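Long-range contacts in hypothetical protein ST1066 (Sulfolobus tokodaii, PDB 2PJZ), which probably binds and hydrolyses ATP as the nucleotide-binding subunit of an ABC transporter, tentatively one for cobalt: residues 78-84 and 138-142; 113-117 and 163-167. Numbering follows the deposited sequence.

Interaction 1 of 2, residues 78-84 and 138-142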
# COMPACT_ATOMS: atom_id res chain seq x y z
N THR A 78 6.36 -5.41 -6.58
CA THR A 78 5.33 -5.48 -5.53
C THR A 78 5.78 -6.52 -4.50
O THR A 78 6.56 -7.44 -4.80
CB THR A 78 3.90 -5.83 -6.11
OG1 THR A 78 2.91 -5.85 -5.05
CG2 THR A 78 3.91 -7.23 -6.80
N ASN A 79 5.33 -6.34 -3.27
CA ASN A 79 5.53 -7.37 -2.23
C ASN A 79 4.35 -8.30 -2.10
O ASN A 79 4.32 -9.12 -1.18
CB ASN A 79 5.80 -6.69 -0.88
CG ASN A 79 4.56 -6.01 -0.29
OD1 ASN A 79 3.53 -5.85 -0.96
ND2 ASN A 79 4.64 -5.65 0.99
N LEU A 80 3.38 -8.20 -3.02
CA LEU A 80 2.16 -9.05 -2.90
C LEU A 80 2.53 -10.53 -2.95
O LEU A 80 3.38 -10.94 -3.76
CB LEU A 80 1.13 -8.75 -4.01
CG LEU A 80 0.31 -7.47 -3.83
CD1 LEU A 80 -0.29 -7.12 -5.23
CD2 LEU A 80 -0.80 -7.60 -2.78
N PRO A 81 1.88 -11.34 -2.11
CA PRO A 81 2.27 -12.76 -2.02
C PRO A 81 2.14 -13.47 -3.38
O PRO A 81 2.93 -14.36 -3.67
CB PRO A 81 1.29 -13.35 -1.00
CG PRO A 81 0.78 -12.23 -0.23
CD PRO A 81 0.79 -11.00 -1.17
N GLU A 82 1.18 -13.05 -4.20
CA GLU A 82 0.95 -13.63 -5.55
C GLU A 82 2.19 -13.54 -6.46
O GLU A 82 2.35 -14.34 -7.41
CB GLU A 82 -0.23 -12.92 -6.23
CG GLU A 82 -1.62 -13.19 -5.66
CD GLU A 82 -2.04 -12.26 -4.52
OE1 GLU A 82 -1.20 -11.57 -3.87
OE2 GLU A 82 -3.25 -12.25 -4.24
N ALA A 83 3.08 -12.59 -6.19
CA ALA A 83 4.32 -12.42 -6.99
C ALA A 83 5.42 -13.43 -6.64
O ALA A 83 6.45 -13.50 -7.32
CB ALA A 83 4.85 -10.95 -6.88
N TYR A 84 5.23 -14.20 -5.56
CA TYR A 84 6.28 -15.06 -5.03
C TYR A 84 5.76 -16.47 -4.80
O TYR A 84 4.59 -16.66 -4.49
CB TYR A 84 6.85 -14.48 -3.74
CG TYR A 84 7.30 -13.05 -3.95
CD1 TYR A 84 8.53 -12.78 -4.56
CD2 TYR A 84 6.48 -11.98 -3.59
CE1 TYR A 84 8.94 -11.47 -4.78
CE2 TYR A 84 6.89 -10.65 -3.81
CZ TYR A 84 8.13 -10.42 -4.40
OH TYR A 84 8.56 -9.13 -4.63
N ARG A 138 9.19 -10.50 1.61
CA ARG A 138 8.56 -10.04 0.36
C ARG A 138 8.80 -8.55 0.08
O ARG A 138 9.07 -8.14 -1.08
CB ARG A 138 7.05 -10.38 0.37
CG ARG A 138 6.79 -11.88 0.10
CD ARG A 138 5.27 -12.21 0.09
NE ARG A 138 4.68 -12.26 1.43
CZ ARG A 138 3.88 -11.34 1.96
NH1 ARG A 138 3.50 -10.26 1.26
NH2 ARG A 138 3.41 -11.51 3.19
N THR A 139 8.73 -7.72 1.11
CA THR A 139 9.06 -6.30 0.95
C THR A 139 10.54 -6.12 0.57
O THR A 139 10.89 -5.33 -0.32
CB THR A 139 8.67 -5.48 2.21
OG1 THR A 139 7.25 -5.56 2.41
CG2 THR A 139 9.03 -4.00 2.03
N SER A 140 11.41 -6.89 1.21
CA SER A 140 12.83 -6.84 0.92
C SER A 140 13.10 -7.28 -0.53
O SER A 140 13.87 -6.63 -1.25
CB SER A 140 13.62 -7.70 1.93
OG SER A 140 13.51 -7.14 3.22
N LEU A 141 12.47 -8.36 -0.97
CA LEU A 141 12.57 -8.76 -2.40
C LEU A 141 12.11 -7.64 -3.37
O LEU A 141 12.77 -7.37 -4.39
CB LEU A 141 11.74 -10.02 -2.65
CG LEU A 141 12.28 -11.34 -2.05
CD1 LEU A 141 11.15 -12.35 -1.99
CD2 LEU A 141 13.47 -11.90 -2.86
N ALA A 142 10.98 -7.02 -3.05
CA ALA A 142 10.47 -5.92 -3.89
C ALA A 142 11.51 -4.77 -3.98
O ALA A 142 11.76 -4.24 -5.06
CB ALA A 142 9.15 -5.41 -3.35
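This contact sits at the probable Q-loop region of an ABC-type ATPase, where the chain leaves strand 76-78 of the nucleotide-binding core and heads for helix 90-100; Asn79 falls where sequence comparison would put the usual glutamine. Helix 131-144, which starts in the LSAGQ signature sequence, packs against it. Asn79 and Arg138 come closest, their CA atoms 4.8 Å apart, and two hydrogen bonds cross. Arg138 NH1 donates to Asn79 O at 2.8 Å, and Asn79 ND2 donates to Thr139 OG1 at 3.0 Å. The other end of the amide is used too: Asn79 OD1 accepts from the backbone N of Asp153, the probable Walker B aspartate. Pro81 CG lies over one face of the guanidinium, 3.7 Å from Arg138 NH1. The loop curls back through a 3-10 turn at 81-83, so Tyr84 also meets the helix: its CD2 is 3.7 Å from Arg138 CG, and CE1 3.7 Å from Leu141 CD1. Its hydroxyl returns to the strand end, Tyr84 OH donating to Thr78 O at 2.6 Å, while Leu80 N bonds to Thr78 OG1 at 3.1 Å in an ST turn; this hydroxyl also hydrogen-bonds to Gly151 O on strand 149-153. Ala142 CB fills in at 3.6 Å from Thr78 O. With one asparagine side chain bonded to both helix 131-144 and strand 149-153, the loop is held by directional polar bonds as well as apolar packing.

Interaction 2 of 2, residues 113-117 and 163-167; sequences KALKL and RRHVI
A helix end packs here against the side of another helix: the close of helix 105-114 meets the first half of helix 161-173, toward the periphery of the molecule. Residues 113-114 are still helical; Leu115 (phi/psi -84/1) leads to Lys116 at 47/48, whose positive phi and Lys116 N to Lys113 O bond (3.0 Å) belong to a Schellman motif, and Leu117 is extended. Set Leu115 CA 5.8 Å from Arg163 CA. Leu115 (mt) then puts CD2 3.5 Å from Val166 CG1 and CD1 4.2 Å from Ile167 CD1, while Ala114 CB lies 3.9 Å from Val166 CG1. In this ABC ATPase fold it joins the helical subdomain to helix 161-173, after the probable D-loop. Arg163 (chi1 m, then t, t) stretches along the turn, with Leu115 O and Lys116 C over one guanidinium face. Leu115 O to Arg163 NE (3.0 Å) and Lys116 O to Arg163 NH2 (2.8 Å) are too badly angled for hydrogen bonds, and Leu117 CD2 presses to 3.0 Å from Arg163 NH1.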
# COMPACT_ATOMS: atom_id res chain seq x y z
N LYS A 113 19.99 -8.92 6.99
CA LYS A 113 20.89 -8.70 8.12
C LYS A 113 20.46 -7.52 9.03
O LYS A 113 20.39 -7.67 10.25
CB LYS A 113 22.34 -8.55 7.65
CG LYS A 113 23.33 -8.35 8.80
CD LYS A 113 24.70 -7.99 8.30
CE LYS A 113 25.61 -7.62 9.48
NZ LYS A 113 27.01 -7.38 9.01
N ALA A 114 20.13 -6.37 8.43
CA ALA A 114 19.55 -5.26 9.18
C ALA A 114 18.28 -5.63 9.94
O ALA A 114 18.03 -5.12 11.04
CB ALA A 114 19.32 -4.03 8.28
N LEU A 115 17.50 -6.55 9.38
CA LEU A 115 16.22 -7.01 9.97
C LEU A 115 16.42 -8.11 11.02
O LEU A 115 15.44 -8.64 11.58
CB LEU A 115 15.26 -7.50 8.88
CG LEU A 115 14.60 -6.43 7.97
CD1 LEU A 115 14.02 -7.06 6.69
CD2 LEU A 115 13.55 -5.61 8.75
N LYS A 116 17.68 -8.48 11.25
CA LYS A 116 18.04 -9.58 12.15
C LYS A 116 17.19 -10.81 11.85
O LYS A 116 16.57 -11.40 12.75
CB LYS A 116 17.93 -9.15 13.61
CG LYS A 116 18.82 -7.96 13.95
CD LYS A 116 18.47 -7.36 15.31
CE LYS A 116 19.30 -6.11 15.60
NZ LYS A 116 20.72 -6.28 15.15
N LEU A 117 17.11 -11.14 10.56
CA LEU A 117 16.55 -12.39 10.07
C LEU A 117 17.77 -13.17 9.61
O LEU A 117 18.56 -12.67 8.79
CB LEU A 117 15.61 -12.16 8.88
CG LEU A 117 14.33 -11.33 9.01
CD1 LEU A 117 13.64 -11.16 7.66
CD2 LEU A 117 13.36 -11.97 9.99
N ARG A 163 11.56 -3.98 13.86
CA ARG A 163 11.67 -4.34 12.45
C ARG A 163 10.80 -3.46 11.55
O ARG A 163 11.13 -3.26 10.39
CB ARG A 163 11.38 -5.83 12.24
CG ARG A 163 12.51 -6.68 12.76
CD ARG A 163 12.19 -8.14 12.76
NE ARG A 163 13.19 -8.85 13.55
CZ ARG A 163 13.38 -10.16 13.54
NH1 ARG A 163 12.63 -10.93 12.76
NH2 ARG A 163 14.31 -10.69 14.32
N ARG A 164 9.73 -2.91 12.10
CA ARG A 164 8.94 -1.91 11.37
C ARG A 164 9.78 -0.68 11.03
O ARG A 164 9.69 -0.12 9.92
CB ARG A 164 7.72 -1.48 12.17
CG ARG A 164 6.57 -2.46 12.13
CD ARG A 164 5.48 -2.01 13.06
NE ARG A 164 4.22 -2.66 12.74
CZ ARG A 164 3.02 -2.22 13.12
NH1 ARG A 164 2.90 -1.13 13.87
NH2 ARG A 164 1.94 -2.89 12.77
N HIS A 165 10.59 -0.25 12.00
CA HIS A 165 11.49 0.87 11.81
C HIS A 165 12.59 0.60 10.82
O HIS A 165 12.94 1.47 10.02
CB HIS A 165 12.05 1.31 13.17
CG HIS A 165 11.12 2.22 13.90
ND1 HIS A 165 9.97 1.76 14.50
CD2 HIS A 165 11.11 3.57 14.03
CE1 HIS A 165 9.31 2.79 15.02
NE2 HIS A 165 9.97 3.89 14.73
N VAL A 166 13.14 -0.61 10.86
CA VAL A 166 14.16 -1.03 9.89
C VAL A 166 13.59 -1.06 8.45
O VAL A 166 14.17 -0.46 7.53
CB VAL A 166 14.81 -2.37 10.30
CG1 VAL A 166 15.74 -2.86 9.20
CG2 VAL A 166 15.62 -2.19 11.60
N ILE A 167 12.44 -1.71 8.27
CA ILE A 167 11.86 -1.83 6.93
C ILE A 167 11.38 -0.46 6.40
O ILE A 167 11.45 -0.20 5.22
CB ILE A 167 10.76 -2.93 6.85
CG1 ILE A 167 10.53 -3.39 5.40
CG2 ILE A 167 9.45 -2.45 7.49
CD1 ILE A 167 11.71 -4.06 4.77

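Overall arrangement
Helix 131-144 connects the two contacts, whose centres lie 16 Å apart. Its residues 138-142 supply one side of interaction 1, and the same turns reach interaction 2: Ser140 OG is 3.5 Å from Leu115 CD1, and Thr139 CG2 is 3.7 Å from Ile167 CG1. Along the chain the segments alternate, 78-84, 113-117, 138-142, 163-167, so the two pairings interlock. Interaction 1 is buried beside the mixed sheet at the end of strand 76-78, whereas interaction 2 is only partly buried and lies farther from the centre of the chain. The helical subdomain thus meets the ATPase core at two places, at the probable Q-loop and at helix 161-173 after the probable D-loop.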